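Local coordinates for uncharacterized protein (PDB 4IPB) that is of unknown function but belongs to the PepSY-like, putative beta-lactamase-inhibitor-like family, at residues Trp52-Leu62 / Val83-Pro92; Lys93-Lys101 / Tyr111-Gly119. All coordinates share one frame; numbering follows the deposited sequence.

Interaction 1. Residues Trp52-Leu62 / Val83-Pro92; sequences WVMTLTDLVSL and VDNVTMVEFP. With GOL (glycerol), chain D.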
loop_
_atom_site.group_PDB
_atom_site.type_symbol
_atom_site.label_atom_id
_atom_site.label_comp_id
_atom_site.label_asym_id
_atom_site.label_seq_id
_atom_site.Cartn_x
_atom_site.Cartn_y
_atom_site.Cartn_z
ATOM N N TRP A 52 0.456 -4.273 15.141
ATOM C CA TRP A 52 0.179 -3.849 13.786
ATOM C C TRP A 52 0.835 -2.485 13.519
ATOM O O TRP A 52 0.710 -1.560 14.318
ATOM C CB TRP A 52 -1.321 -3.701 13.616
ATOM C CG TRP A 52 -1.746 -3.112 12.304
ATOM C CD1 TRP A 52 -1.506 -3.622 11.077
ATOM C CD2 TRP A 52 -2.459 -1.894 12.125
ATOM N NE1 TRP A 52 -2.003 -2.773 10.135
ATOM C CE2 TRP A 52 -2.595 -1.703 10.738
ATOM C CE3 TRP A 52 -2.966 -0.914 12.997
ATOM C CZ2 TRP A 52 -3.252 -0.626 10.201
ATOM C CZ3 TRP A 52 -3.613 0.139 12.443
ATOM C CH2 TRP A 52 -3.769 0.262 11.070
ATOM N N VAL A 53 1.561 -2.413 12.414
ATOM C CA VAL A 53 2.228 -1.184 11.966
ATOM C C VAL A 53 1.689 -0.516 10.712
ATOM O O VAL A 53 1.840 0.696 10.581
ATOM C CB VAL A 53 3.731 -1.322 11.950
ATOM C CG1 VAL A 53 4.216 -1.600 13.383
ATOM C CG2 VAL A 53 4.222 -2.300 10.940
HETATM N N MSE A 54 1.141 -1.291 9.793
HETATM C CA MSE A 54 0.504 -0.711 8.549
HETATM C C MSE A 54 -0.235 -1.764 7.778
HETATM O O MSE A 54 0.154 -2.957 7.768
HETATM C CB MSE A 54 1.480 0.074 7.663
HETATM C CG MSE A 54 2.574 -0.744 7.098
HETATM SE SE MSE A 54 3.718 0.361 5.899
HETATM C CE MSE A 54 4.786 -1.019 5.246
ATOM N N THR A 55 -1.248 -1.306 7.017
ATOM C CA THR A 55 -1.907 -2.139 6.082
ATOM C C THR A 55 -1.944 -1.415 4.744
ATOM O O THR A 55 -2.301 -0.227 4.682
ATOM C CB THR A 55 -3.347 -2.396 6.547
ATOM O OG1 THR A 55 -3.323 -3.209 7.728
ATOM C CG2 THR A 55 -4.150 -3.113 5.458
ATOM N N LEU A 56 -1.625 -2.157 3.707
ATOM C CA LEU A 56 -1.669 -1.669 2.330
ATOM C C LEU A 56 -2.702 -2.470 1.564
ATOM O O LEU A 56 -2.630 -3.725 1.492
ATOM C CB LEU A 56 -0.323 -1.745 1.672
ATOM C CG LEU A 56 0.737 -0.885 2.305
ATOM C CD1 LEU A 56 1.475 -1.559 3.442
ATOM C CD2 LEU A 56 1.739 -0.413 1.277
ATOM N N THR A 57 -3.693 -1.771 0.988
ATOM C CA THR A 57 -4.762 -2.416 0.265
ATOM C C THR A 57 -4.687 -1.984 -1.204
ATOM O O THR A 57 -4.623 -0.796 -1.502
ATOM C CB THR A 57 -6.156 -2.027 0.781
ATOM O OG1 THR A 57 -6.267 -2.339 2.197
ATOM C CG2 THR A 57 -7.265 -2.753 0.058
ATOM N N ASP A 58 -4.673 -2.965 -2.093
ATOM C CA ASP A 58 -4.585 -2.689 -3.508
ATOM C C ASP A 58 -5.971 -2.386 -4.063
ATOM O O ASP A 58 -6.784 -3.300 -4.274
ATOM C CB ASP A 58 -4.072 -3.932 -4.232
ATOM C CG ASP A 58 -2.650 -4.350 -3.798
ATOM O OD1 ASP A 58 -1.878 -3.519 -3.331
ATOM O OD2 ASP A 58 -2.305 -5.542 -3.976
ATOM N N LEU A 59 -6.212 -1.115 -4.317
ATOM C CA LEU A 59 -7.479 -0.637 -4.857
ATOM C C LEU A 59 -7.548 -0.686 -6.384
ATOM O O LEU A 59 -8.638 -0.659 -6.924
ATOM C CB LEU A 59 -7.732 0.790 -4.377
ATOM C CG LEU A 59 -7.828 1.044 -2.867
ATOM C CD1 LEU A 59 -8.082 2.511 -2.557
ATOM C CD2 LEU A 59 -8.910 0.199 -2.262
ATOM N N VAL A 60 -6.384 -0.809 -7.038
ATOM C CA VAL A 60 -6.242 -1.117 -8.485
ATOM C C VAL A 60 -6.519 0.110 -9.371
ATOM O O VAL A 60 -5.692 0.462 -10.213
ATOM C CB VAL A 60 -7.109 -2.299 -8.947
ATOM C CG1 VAL A 60 -6.847 -2.620 -10.422
ATOM C CG2 VAL A 60 -6.872 -3.537 -8.078
ATOM N N SER A 61 -7.671 0.731 -9.180
ATOM C CA SER A 61 -8.153 1.735 -10.140
ATOM C C SER A 61 -8.767 2.986 -9.531
ATOM O O SER A 61 -9.142 3.004 -8.368
ATOM C CB SER A 61 -9.131 1.090 -11.087
ATOM O OG SER A 61 -10.146 0.394 -10.394
ATOM N N LEU A 62 -8.898 4.032 -10.353
ATOM C CA LEU A 62 -9.318 5.362 -9.887
ATOM C C LEU A 62 -10.748 5.420 -9.411
ATOM O O LEU A 62 -11.076 6.281 -8.595
ATOM C CB LEU A 62 -9.160 6.388 -11.005
ATOM C CG LEU A 62 -7.743 6.725 -11.481
ATOM C CD1 LEU A 62 -7.893 7.737 -12.601
ATOM C CD2 LEU A 62 -6.826 7.224 -10.364
ATOM N N VAL A 83 -2.885 4.669 -15.220
ATOM C CA VAL A 83 -2.805 4.355 -13.815
ATOM C C VAL A 83 -2.540 2.858 -13.696
ATOM O O VAL A 83 -3.380 2.042 -14.104
ATOM C CB VAL A 83 -4.087 4.756 -13.098
ATOM C CG1 VAL A 83 -4.062 4.226 -11.693
ATOM C CG2 VAL A 83 -4.199 6.267 -13.073
ATOM N N ASP A 84 -1.369 2.491 -13.205
ATOM C CA ASP A 84 -0.996 1.083 -13.061
ATOM C C ASP A 84 -1.518 0.440 -11.788
ATOM O O ASP A 84 -1.865 -0.754 -11.795
ATOM C CB ASP A 84 0.517 0.903 -13.055
ATOM C CG ASP A 84 1.151 1.197 -14.412
ATOM O OD1 ASP A 84 0.441 1.384 -15.438
ATOM O OD2 ASP A 84 2.400 1.231 -14.438
ATOM N N ASN A 85 -1.545 1.218 -10.717
ATOM C CA ASN A 85 -2.024 0.716 -9.446
ATOM C C ASN A 85 -2.417 1.865 -8.527
ATOM O O ASN A 85 -2.029 3.019 -8.720
ATOM C CB ASN A 85 -0.937 -0.178 -8.847
ATOM C CG ASN A 85 -1.424 -1.016 -7.670
ATOM O OD1 ASN A 85 -2.632 -1.301 -7.510
ATOM N ND2 ASN A 85 -0.473 -1.462 -6.851
ATOM N N VAL A 86 -3.258 1.529 -7.556
ATOM C CA VAL A 86 -3.728 2.462 -6.549
ATOM C C VAL A 86 -3.668 1.687 -5.239
ATOM O O VAL A 86 -4.281 0.627 -5.160
ATOM C CB VAL A 86 -5.165 2.940 -6.852
ATOM C CG1 VAL A 86 -5.666 3.919 -5.783
ATOM C CG2 VAL A 86 -5.268 3.546 -8.258
ATOM N N THR A 87 -2.947 2.227 -4.249
ATOM C CA THR A 87 -2.768 1.554 -2.976
ATOM C C THR A 87 -3.220 2.462 -1.840
ATOM O O THR A 87 -2.765 3.645 -1.735
ATOM C CB THR A 87 -1.313 1.139 -2.754
ATOM O OG1 THR A 87 -0.866 0.420 -3.888
ATOM C CG2 THR A 87 -1.152 0.305 -1.500
HETATM N N MSE A 88 -4.053 1.964 -0.945
HETATM C CA MSE A 88 -4.402 2.703 0.261
HETATM C C MSE A 88 -3.502 2.215 1.391
HETATM O O MSE A 88 -3.373 0.991 1.558
HETATM C CB MSE A 88 -5.864 2.467 0.601
HETATM C CG MSE A 88 -6.309 3.050 1.947
HETATM SE SE MSE A 88 -6.213 5.002 2.005
HETATM C CE MSE A 88 -7.829 5.341 0.942
ATOM N N VAL A 89 -2.859 3.109 2.085
ATOM C CA VAL A 89 -1.864 2.787 3.139
ATOM C C VAL A 89 -2.390 3.354 4.426
ATOM O O VAL A 89 -2.648 4.552 4.523
ATOM C CB VAL A 89 -0.445 3.309 2.835
ATOM C CG1 VAL A 89 0.541 2.743 3.847
ATOM C CG2 VAL A 89 -0.012 2.958 1.444
ATOM N N GLU A 90 -2.627 2.497 5.408
ATOM C CA GLU A 90 -3.186 2.889 6.680
ATOM C C GLU A 90 -2.260 2.535 7.803
ATOM O O GLU A 90 -1.529 1.530 7.726
ATOM C CB GLU A 90 -4.517 2.235 6.931
ATOM C CG GLU A 90 -5.576 2.607 5.904
ATOM C CD GLU A 90 -6.847 1.777 6.044
ATOM O OE1 GLU A 90 -6.838 0.605 5.567
ATOM O OE2 GLU A 90 -7.817 2.324 6.631
ATOM N N PHE A 91 -2.295 3.350 8.861
ATOM C CA PHE A 91 -1.364 3.202 9.997
ATOM C C PHE A 91 -2.088 3.364 11.330
ATOM O O PHE A 91 -3.142 4.033 11.399
ATOM C CB PHE A 91 -0.301 4.314 9.958
ATOM C CG PHE A 91 0.434 4.442 8.666
ATOM C CD1 PHE A 91 1.585 3.759 8.477
ATOM C CD2 PHE A 91 0.079 5.411 7.730
ATOM C CE1 PHE A 91 2.300 3.862 7.292
ATOM C CE2 PHE A 91 0.824 5.582 6.568
ATOM C CZ PHE A 91 1.924 4.814 6.345
ATOM N N PRO A 92 -1.490 2.899 12.440
ATOM C CA PRO A 92 -2.155 3.068 13.736
ATOM C C PRO A 92 -2.177 4.518 14.168
ATOM O O PRO A 92 -3.110 4.921 14.818
ATOM C CB PRO A 92 -1.319 2.165 14.697
ATOM C CG PRO A 92 -0.042 1.848 13.946
ATOM C CD PRO A 92 -0.430 1.868 12.497
HETATM C C1 GOL D . -7.167 -0.135 9.382
HETATM O O1 GOL D . -8.564 -0.339 9.660
HETATM C C2 GOL D . -6.586 -1.235 8.490
HETATM O O2 GOL D . -7.359 -1.427 7.302
HETATM C C3 GOL D . -6.507 -2.527 9.292
HETATM O O3 GOL D . -5.769 -3.476 8.531
HETATM O O HOH W 1 -5.331 -0.181 3.600
HETATM O O HOH W 2 -5.748 1.224 -12.791
#
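Trp52 packs against Phe91 and Pro92 at one end of an antiparallel strand pair, 52-58 with 83-90, in the middle of the single meandering sheet of this PepSY-like fold. With CG of Trp52 anti to the backbone N (chi1 173°), the indole swings across to the neighbouring strand. From CB outward, the five-membered ring gives NE1 to Thr55 OG1 in a bond tilted from the ring plane, and the six-membered ring does the packing: Pro92 CD sits over the ring face near CZ3 and CE3, a CH-pi contact 3.9 Å from the six-membered ring centroid of Trp52, while CH2 meets the Phe91 carbonyl carbon at 3.5 Å and CZ2 lies near Glu90 O and glycerol C2. C3 of this glycerol, probably from the crystallisation liquor, lies near the rim of the opposite face. Paired backbone bonds join Thr55 to Glu90 and Thr57 to Met88. Beyond Asp58, where the strand ends, Val86 O accepts from both Leu59 N (2.7 Å) and Val60 N (3.2 Å). Leu56 CD2 and Val89 CG2 pack side by side against Phe139. On the other face a water hydrogen-bonded to Thr57 OG1, which Lys42 also holds, lies within bonding distance of Met88 O and Glu90 OE1, and Glu90 OE1 takes a further bond from glycerol O2 at 2.7 Å.

Interaction 2. Residues Lys93-Lys101 / Tyr111-Gly119; sequences KWQAIIVIK and YQLFYTPQG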
loop_
_atom_site.group_PDB
_atom_site.type_symbol
_atom_site.label_atom_id
_atom_site.label_comp_id
_atom_site.label_asym_id
_atom_site.label_seq_id
_atom_site.Cartn_x
_atom_site.Cartn_y
_atom_site.Cartn_z
ATOM N N LYS A 93 -1.136 5.278 13.839
ATOM C CA LYS A 93 -1.031 6.642 14.286
ATOM C C LYS A 93 -0.947 7.656 13.137
ATOM O O LYS A 93 -1.452 8.729 13.303
ATOM C CB LYS A 93 0.198 6.804 15.191
ATOM C CG LYS A 93 0.348 8.164 15.878
ATOM C CD LYS A 93 1.764 8.344 16.479
ATOM C CE LYS A 93 1.716 8.418 17.979
ATOM N NZ LYS A 93 3.073 8.701 18.536
ATOM N N TRP A 94 -0.179 7.381 12.108
ATOM C CA TRP A 94 0.083 8.359 11.035
ATOM C C TRP A 94 -1.187 8.410 10.153
ATOM O O TRP A 94 -1.985 7.446 10.095
ATOM C CB TRP A 94 1.311 7.984 10.170
ATOM C CG TRP A 94 2.595 7.589 10.939
ATOM C CD1 TRP A 94 3.319 6.443 10.757
ATOM C CD2 TRP A 94 3.248 8.309 11.983
ATOM N NE1 TRP A 94 4.366 6.391 11.664
ATOM C CE2 TRP A 94 4.369 7.551 12.389
ATOM C CE3 TRP A 94 3.021 9.522 12.582
ATOM C CZ2 TRP A 94 5.242 7.957 13.411
ATOM C CZ3 TRP A 94 3.895 9.962 13.601
ATOM C CH2 TRP A 94 4.984 9.164 14.025
ATOM N N GLN A 95 -1.351 9.541 9.467
ATOM C CA GLN A 95 -2.435 9.730 8.504
ATOM C C GLN A 95 -2.272 8.761 7.299
ATOM O O GLN A 95 -1.160 8.446 6.843
ATOM C CB GLN A 95 -2.429 11.184 8.006
ATOM C CG GLN A 95 -3.423 11.518 6.926
ATOM C CD GLN A 95 -3.384 12.981 6.547
ATOM O OE1 GLN A 95 -2.511 13.433 5.822
ATOM N NE2 GLN A 95 -4.355 13.716 7.028
ATOM N N ALA A 96 -3.408 8.274 6.813
ATOM C CA ALA A 96 -3.400 7.439 5.627
ATOM C C ALA A 96 -2.813 8.163 4.423
ATOM O O ALA A 96 -2.865 9.369 4.290
ATOM C CB ALA A 96 -4.794 6.941 5.283
ATOM N N ILE A 97 -2.265 7.376 3.517
ATOM C CA ILE A 97 -1.657 7.837 2.278
ATOM C C ILE A 97 -2.214 6.994 1.123
ATOM O O ILE A 97 -2.333 5.795 1.238
ATOM C CB ILE A 97 -0.138 7.632 2.261
ATOM C CG1 ILE A 97 0.505 8.392 3.386
ATOM C CG2 ILE A 97 0.438 8.131 0.930
ATOM C CD1 ILE A 97 1.968 8.028 3.663
ATOM N N ILE A 98 -2.572 7.665 0.040
ATOM C CA ILE A 98 -2.978 7.016 -1.172
ATOM C C ILE A 98 -1.818 7.090 -2.166
ATOM O O ILE A 98 -1.320 8.161 -2.473
ATOM C CB ILE A 98 -4.214 7.687 -1.795
ATOM C CG1 ILE A 98 -5.452 7.561 -0.911
ATOM C CG2 ILE A 98 -4.522 7.011 -3.140
ATOM C CD1 ILE A 98 -5.570 8.616 0.154
ATOM N N VAL A 99 -1.363 5.941 -2.637
ATOM C CA VAL A 99 -0.221 5.881 -3.544
ATOM C C VAL A 99 -0.778 5.474 -4.880
ATOM O O VAL A 99 -1.351 4.384 -5.035
ATOM C CB VAL A 99 0.885 4.917 -3.083
ATOM C CG1 VAL A 99 2.021 4.983 -4.057
ATOM C CG2 VAL A 99 1.376 5.295 -1.694
ATOM N N ILE A 100 -0.611 6.355 -5.861
ATOM C CA ILE A 100 -1.038 6.054 -7.234
ATOM C C ILE A 100 0.204 5.874 -8.067
ATOM O O ILE A 100 1.034 6.778 -8.130
ATOM C CB ILE A 100 -1.920 7.159 -7.828
ATOM C CG1 ILE A 100 -3.073 7.482 -6.862
ATOM C CG2 ILE A 100 -2.397 6.749 -9.217
ATOM C CD1 ILE A 100 -3.969 8.622 -7.329
ATOM N N LYS A 101 0.347 4.689 -8.691
ATOM C CA LYS A 101 1.462 4.426 -9.577
ATOM C C LYS A 101 1.025 4.692 -11.004
ATOM O O LYS A 101 0.040 4.119 -11.490
ATOM C CB LYS A 101 1.962 2.992 -9.444
ATOM C CG LYS A 101 3.241 2.737 -10.198
ATOM C CD LYS A 101 3.684 1.314 -10.019
ATOM C CE LYS A 101 4.957 1.059 -10.783
ATOM N NZ LYS A 101 5.228 -0.392 -10.931
ATOM N N TYR A 111 6.063 6.642 -12.048
ATOM C CA TYR A 111 6.143 7.397 -10.808
ATOM C C TYR A 111 5.117 6.907 -9.794
ATOM O O TYR A 111 4.036 6.489 -10.190
ATOM C CB TYR A 111 5.857 8.888 -11.019
ATOM C CG TYR A 111 6.828 9.575 -11.940
ATOM C CD1 TYR A 111 8.142 9.820 -11.520
ATOM C CD2 TYR A 111 6.420 10.079 -13.153
ATOM C CE1 TYR A 111 9.047 10.430 -12.375
ATOM C CE2 TYR A 111 7.313 10.726 -13.992
ATOM C CZ TYR A 111 8.616 10.872 -13.600
ATOM O OH TYR A 111 9.436 11.520 -14.497
ATOM N N GLN A 112 5.499 6.922 -8.530
ATOM C CA GLN A 112 4.541 6.832 -7.426
ATOM C C GLN A 112 4.174 8.230 -6.977
ATOM O O GLN A 112 5.070 9.062 -6.750
ATOM C CB GLN A 112 5.091 6.118 -6.191
ATOM C CG GLN A 112 5.187 4.623 -6.338
ATOM C CD GLN A 112 5.830 4.009 -5.116
ATOM O OE1 GLN A 112 6.841 4.490 -4.653
ATOM N NE2 GLN A 112 5.233 2.937 -4.573
ATOM N N LEU A 113 2.870 8.450 -6.859
ATOM C CA LEU A 113 2.298 9.714 -6.426
ATOM C C LEU A 113 1.719 9.459 -5.058
ATOM O O LEU A 113 0.938 8.555 -4.899
ATOM C CB LEU A 113 1.185 10.157 -7.399
ATOM C CG LEU A 113 1.434 10.092 -8.883
ATOM C CD1 LEU A 113 0.207 10.539 -9.659
ATOM C CD2 LEU A 113 2.671 10.861 -9.212
ATOM N N PHE A 114 2.127 10.233 -4.049
ATOM C CA PHE A 114 1.680 10.099 -2.641
ATOM C C PHE A 114 0.705 11.222 -2.283
ATOM O O PHE A 114 1.127 12.409 -2.136
ATOM C CB PHE A 114 2.890 10.157 -1.730
ATOM C CG PHE A 114 3.872 8.999 -1.936
ATOM C CD1 PHE A 114 4.751 9.014 -2.982
ATOM C CD2 PHE A 114 3.971 7.987 -0.986
ATOM C CE1 PHE A 114 5.671 7.976 -3.157
ATOM C CE2 PHE A 114 4.891 6.974 -1.134
ATOM C CZ PHE A 114 5.735 6.949 -2.253
ATOM N N TYR A 115 -0.571 10.855 -2.170
ATOM C CA TYR A 115 -1.635 11.776 -1.881
ATOM C C TYR A 115 -2.141 11.613 -0.437
ATOM O O TYR A 115 -2.275 10.491 0.055
ATOM C CB TYR A 115 -2.865 11.547 -2.807
ATOM C CG TYR A 115 -2.688 12.095 -4.195
ATOM C CD1 TYR A 115 -3.033 13.387 -4.465
ATOM C CD2 TYR A 115 -2.209 11.292 -5.240
ATOM C CE1 TYR A 115 -2.878 13.925 -5.737
ATOM C CE2 TYR A 115 -2.039 11.821 -6.522
ATOM C CZ TYR A 115 -2.387 13.118 -6.753
ATOM O OH TYR A 115 -2.230 13.687 -7.999
ATOM N N THR A 116 -2.526 12.726 0.140
ATOM C CA THR A 116 -3.242 12.697 1.405
ATOM C C THR A 116 -4.707 12.443 1.103
ATOM O O THR A 116 -5.207 12.689 -0.028
ATOM C CB THR A 116 -3.118 14.021 2.208
ATOM O OG1 THR A 116 -3.904 15.043 1.595
ATOM C CG2 THR A 116 -1.652 14.495 2.337
ATOM N N PRO A 117 -5.466 12.027 2.115
ATOM C CA PRO A 117 -6.935 11.916 1.953
ATOM C C PRO A 117 -7.659 13.192 1.604
ATOM O O PRO A 117 -8.789 13.116 1.112
ATOM C CB PRO A 117 -7.397 11.405 3.319
ATOM C CG PRO A 117 -6.152 10.670 3.843
ATOM C CD PRO A 117 -5.039 11.577 3.439
ATOM N N GLN A 118 -7.047 14.351 1.870
ATOM C CA GLN A 118 -7.603 15.640 1.475
ATOM C C GLN A 118 -7.195 16.052 0.054
ATOM O O GLN A 118 -7.467 17.167 -0.392
ATOM C CB GLN A 118 -7.170 16.713 2.466
ATOM C CG GLN A 118 -7.642 16.497 3.900
ATOM C CD GLN A 118 -7.004 15.307 4.620
ATOM O OE1 GLN A 118 -5.795 15.049 4.500
ATOM N NE2 GLN A 118 -7.828 14.545 5.343
ATOM N N GLY A 119 -6.500 15.186 -0.648
ATOM C CA GLY A 119 -6.149 15.387 -2.047
ATOM C C GLY A 119 -4.864 16.169 -2.281
ATOM O O GLY A 119 -4.610 16.597 -3.415
#
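Val99 and Phe114 point the same way from a non-hydrogen-bonded pair, and the valine CG2 lies 3.8 Å from Phe114 CD2. Two torsions set this up: the valine CG2 stands beside its own backbone N (CG1 being anti to it, chi1 -178°), and the phenylalanine CG lies on the backbone N side as well (chi1 -64°). Ile97 CG2 reaches the edge of the same ring, and Phe139 of helix 136-139 packs against all three residues. Val99 CG1, the other branch, is crossed by the extended Gln112 chain, with Gln112 NE2 at 3.8 Å; the amide is held by Arg125 and the Ile133 carbonyl. On the reverse face Ile100 is drawn out straight at chi2, which carries CD1 to Tyr115 CD2 and CE2, oblique to the ring, beside Phe73 of helix 67-75. Ile98 is instead bent at chi2 (85°), and its CD1 meets the Tyr115 carbonyl and Pro117. At the open end Gln95 CG and CD lie against Pro117 CD, which also sits 3.2 Å from Ala96 O. A type I turn from Thr116 to Gly119 leads on toward strand 121-126. Paired backbone hydrogen bonds join Ile98 to Tyr115 and Ile100 to Leu113, giving the alternating hydrogen-bonded and non-hydrogen-bonded pairs of an antiparallel beta hairpin, strands 97-104 and 107-115.

Interactions 1 and 2 are successive steps across one antiparallel sheet: strands 82-90 and 97-104 are neighbours, and Thr87 N meets Val99 O at 2.8 Å where the two contacts join. Interaction 1 lies close to the centre of the chain, interaction 2 farther toward the edge strand 121-126. Both are partly buried, and Phe139 packs on one face of each, whereas helix 67-75 lies against the other face of interaction 2 and reaches interaction 1 at Leu62 and Val83. The chemistry differs accordingly. Along 52-62 and 83-92 one face is partly polar, Thr55, Thr57 and Glu90 sharing it with Met88, with water and glycerol bound; both faces of the hairpin pair are lined mainly by aliphatic and aromatic side chains.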